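Local coordinates for protein sugar phosphate isomerase/epimerase (Parabacteroides distasonis, PDB 3OBE) that probably acts as an isomerase or epimerase on sugar substrates, with a xylose isomerase-like TIM-barrel fold, at residues I200-L203 with F204-T208. Numbering follows the deposited sequence.
Sequences IEEL and FLKNT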
ATOM      1  N   ILE A 200     -15.273  -8.902   5.723  1.00 12.57           N
ATOM      2  CA  ILE A 200     -15.128  -8.351   4.379  1.00 12.75           C
ATOM      3  C   ILE A 200     -13.797  -8.753   3.723  1.00 12.18           C
ATOM      4  O   ILE A 200     -13.744  -9.160   2.551  1.00 13.52           O
ATOM      5  CB  ILE A 200     -15.371  -6.832   4.360  1.00 12.66           C
ATOM      6  CG1 ILE A 200     -16.851  -6.529   4.700  1.00 14.94           C
ATOM      7  CG2 ILE A 200     -15.031  -6.256   2.956  1.00 12.54           C
ATOM      8  CD1 ILE A 200     -17.106  -5.027   5.024  1.00 15.33           C
ATOM      9  N   GLU A 201     -12.699  -8.607   4.450  1.00 13.04           N
ATOM     10  CA  GLU A 201     -11.390  -8.968   3.929  1.00 13.92           C
ATOM     11  C   GLU A 201     -11.386 -10.423   3.436  1.00 13.30           C
ATOM     12  O   GLU A 201     -10.833 -10.731   2.376  1.00 15.64           O
ATOM     13  CB  GLU A 201     -10.300  -8.750   4.995  1.00 12.12           C
ATOM     14  CG  GLU A 201      -8.872  -8.881   4.501  1.00 13.04           C
ATOM     15  CD  GLU A 201      -8.300  -7.731   3.700  1.00 12.72           C
ATOM     16  OE1 GLU A 201      -9.020  -6.742   3.419  1.00 14.22           O
ATOM     17  OE2 GLU A 201      -7.078  -7.835   3.334  1.00 13.37           O
ATOM     18  N   GLU A 202     -11.970 -11.325   4.236  1.00 14.21           N
ATOM     19  CA  GLU A 202     -12.070 -12.726   3.872  1.00 14.29           C
ATOM     20  C   GLU A 202     -12.833 -12.941   2.585  1.00 14.14           C
ATOM     21  O   GLU A 202     -12.453 -13.750   1.739  1.00 14.34           O
ATOM     22  CB  GLU A 202     -12.657 -13.560   5.044  1.00 13.77           C
ATOM     23  CG  GLU A 202     -12.912 -14.993   4.723  1.00 17.55           C
ATOM     24  CD  GLU A 202     -13.325 -15.817   5.924  1.00 21.83           C
ATOM     25  OE1 GLU A 202     -13.181 -15.347   7.042  1.00 23.24           O
ATOM     26  OE2 GLU A 202     -13.814 -16.924   5.730  1.00 26.22           O
ATOM     27  N   LEU A 203     -13.955 -12.239   2.421  1.00 14.77           N
ATOM     28  CA  LEU A 203     -14.709 -12.320   1.218  1.00 14.10           C
ATOM     29  C   LEU A 203     -13.893 -11.855  -0.008  1.00 14.53           C
ATOM     30  O   LEU A 203     -13.975 -12.478  -1.069  1.00 14.44           O
ATOM     31  CB  LEU A 203     -16.013 -11.531   1.334  1.00 12.94           C
ATOM     32  CG  LEU A 203     -17.015 -12.125   2.303  1.00 12.60           C
ATOM     33  CD1 LEU A 203     -18.088 -11.022   2.603  1.00 15.02           C
ATOM     34  CD2 LEU A 203     -17.604 -13.442   1.728  1.00 17.07           C
ATOM     35  N   PHE A 204     -13.134 -10.780   0.136  1.00 13.60           N
ATOM     36  CA  PHE A 204     -12.301 -10.305  -0.960  1.00 13.60           C
ATOM     37  C   PHE A 204     -11.227 -11.336  -1.297  1.00 14.27           C
ATOM     38  O   PHE A 204     -11.008 -11.653  -2.474  1.00 14.64           O
ATOM     39  CB  PHE A 204     -11.600  -8.981  -0.654  1.00 13.33           C
ATOM     40  CG  PHE A 204     -12.466  -7.771  -0.604  1.00 14.56           C
ATOM     41  CD1 PHE A 204     -13.762  -7.723  -1.088  1.00 14.18           C
ATOM     42  CD2 PHE A 204     -11.959  -6.637  -0.036  1.00 14.94           C
ATOM     43  CE1 PHE A 204     -14.503  -6.539  -1.030  1.00 15.09           C
ATOM     44  CE2 PHE A 204     -12.671  -5.484   0.014  1.00 13.28           C
ATOM     45  CZ  PHE A 204     -13.954  -5.417  -0.459  1.00 13.12           C
ATOM     46  N   LEU A 205     -10.590 -11.896  -0.294  1.00 14.44           N
ATOM     47  CA  LEU A 205      -9.629 -12.979  -0.531  1.00 14.65           C
ATOM     48  C   LEU A 205     -10.211 -14.162  -1.274  1.00 16.27           C
ATOM     49  O   LEU A 205      -9.625 -14.668  -2.257  1.00 16.22           O
ATOM     50  CB  LEU A 205      -9.010 -13.413   0.804  1.00 14.03           C
ATOM     51  CG  LEU A 205      -8.048 -12.375   1.404  1.00 13.66           C
ATOM     52  CD1 LEU A 205      -7.984 -12.482   2.939  1.00 13.89           C
ATOM     53  CD2 LEU A 205      -6.618 -12.518   0.851  1.00 14.12           C
ATOM     54  N   LYS A 206     -11.330 -14.639  -0.772  1.00 17.05           N
ATOM     55  CA  LYS A 206     -11.938 -15.858  -1.321  1.00 18.30           C
ATOM     56  C   LYS A 206     -12.550 -15.675  -2.679  1.00 19.13           C
ATOM     57  O   LYS A 206     -12.683 -16.654  -3.443  1.00 19.71           O
ATOM     58  CB  LYS A 206     -12.946 -16.456  -0.368  1.00 20.55           C
ATOM     59  CG  LYS A 206     -12.304 -16.718   0.990  1.00 27.19           C
ATOM     60  CD  LYS A 206     -12.177 -18.105   1.398  1.00 35.52           C
ATOM     61  CE  LYS A 206     -12.143 -18.190   2.914  1.00 38.01           C
ATOM     62  NZ  LYS A 206     -11.937 -19.568   3.378  1.00 44.23           N
ATOM     63  N   ASN A 207     -12.889 -14.438  -3.035  1.00 16.99           N
ATOM     64  CA  ASN A 207     -13.544 -14.175  -4.310  1.00 17.58           C
ATOM     65  C   ASN A 207     -12.653 -13.497  -5.359  1.00 17.74           C
ATOM     66  O   ASN A 207     -13.137 -13.127  -6.417  1.00 18.35           O
ATOM     67  CB  ASN A 207     -14.831 -13.365  -4.077  1.00 17.34           C
ATOM     68  CG  ASN A 207     -15.902 -14.224  -3.435  1.00 18.09           C
ATOM     69  OD1 ASN A 207     -16.458 -15.099  -4.087  1.00 18.61           O
ATOM     70  ND2 ASN A 207     -16.142 -14.028  -2.142  1.00 18.45           N
ATOM     71  N   THR A 208     -11.356 -13.389  -5.069  1.00 18.23           N
ATOM     72  CA  THR A 208     -10.375 -12.881  -6.047  1.00 17.30           C
ATOM     73  C   THR A 208      -9.362 -13.965  -6.386  1.00 18.26           C
ATOM     74  O   THR A 208      -9.099 -14.855  -5.597  1.00 18.06           O
ATOM     75  CB  THR A 208      -9.633 -11.614  -5.578  1.00 16.99           C
ATOM     76  OG1 THR A 208      -9.015 -11.817  -4.310  1.00 14.94           O
ATOM     77  CG2 THR A 208     -10.613 -10.451  -5.443  1.00 14.73           C
TER
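Ile200 and Phe204, one turn apart on the short helix 200-207, run alongside each other off the same side of the helix, so that the methyl CG2 of Ile200 rests over one face of the Phe204 ring. Ile200 CG2 sits 4.0 Å from the centroid of the Phe204 ring, a CH-pi contact displaced toward the rim, where its nearest ring atom is Phe204 CZ at 3.7 Å. The torsion of Phe204 explains this: with CG anti to its carbonyl carbon (chi1 -71°), the ring is laid back along the preceding turn, and the same face also covers the carbonyl oxygen of Ile200, which accepts the Phe204 N-H. Replacing Phe204 with alanine would probably leave the Ile200 methyl without its aromatic partner and open a gap beneath it.

Next along the helix, Glu202 and Lys206 illustrate an i to i+4 pair of opposite charges that stops short of a salt bridge, OE2 of Glu202 being 4.0 Å from NZ of Lys206. Their closest side-chain approach is to carbon, Glu202 OE2 lying 3.5 Å from Lys206 CE.

In the last turn a single acceptor, Leu203 O, is gripped by two donors of Asn207. Leu203 O receives the backbone N-H of Asn207 at 3.0 Å, bent to 132°, and Asn207 ND2 at 2.9 Å; the two donors arrive from opposite faces of the carbonyl plane. The Asn207 side chain thus folds back on its own helix, while Thr208 OG1 donates to Phe204 O at 2.7 Å.

Within the TIM barrel, this helix leads into strand 213-218, whose Phe215 meets Glu201 and Leu205. Leu203, Phe204 and Asn207 pack on helix 142-160, where Phe152 joins Tyr168 of strand 165-169 in edge-to-face contacts with the Phe204 ring.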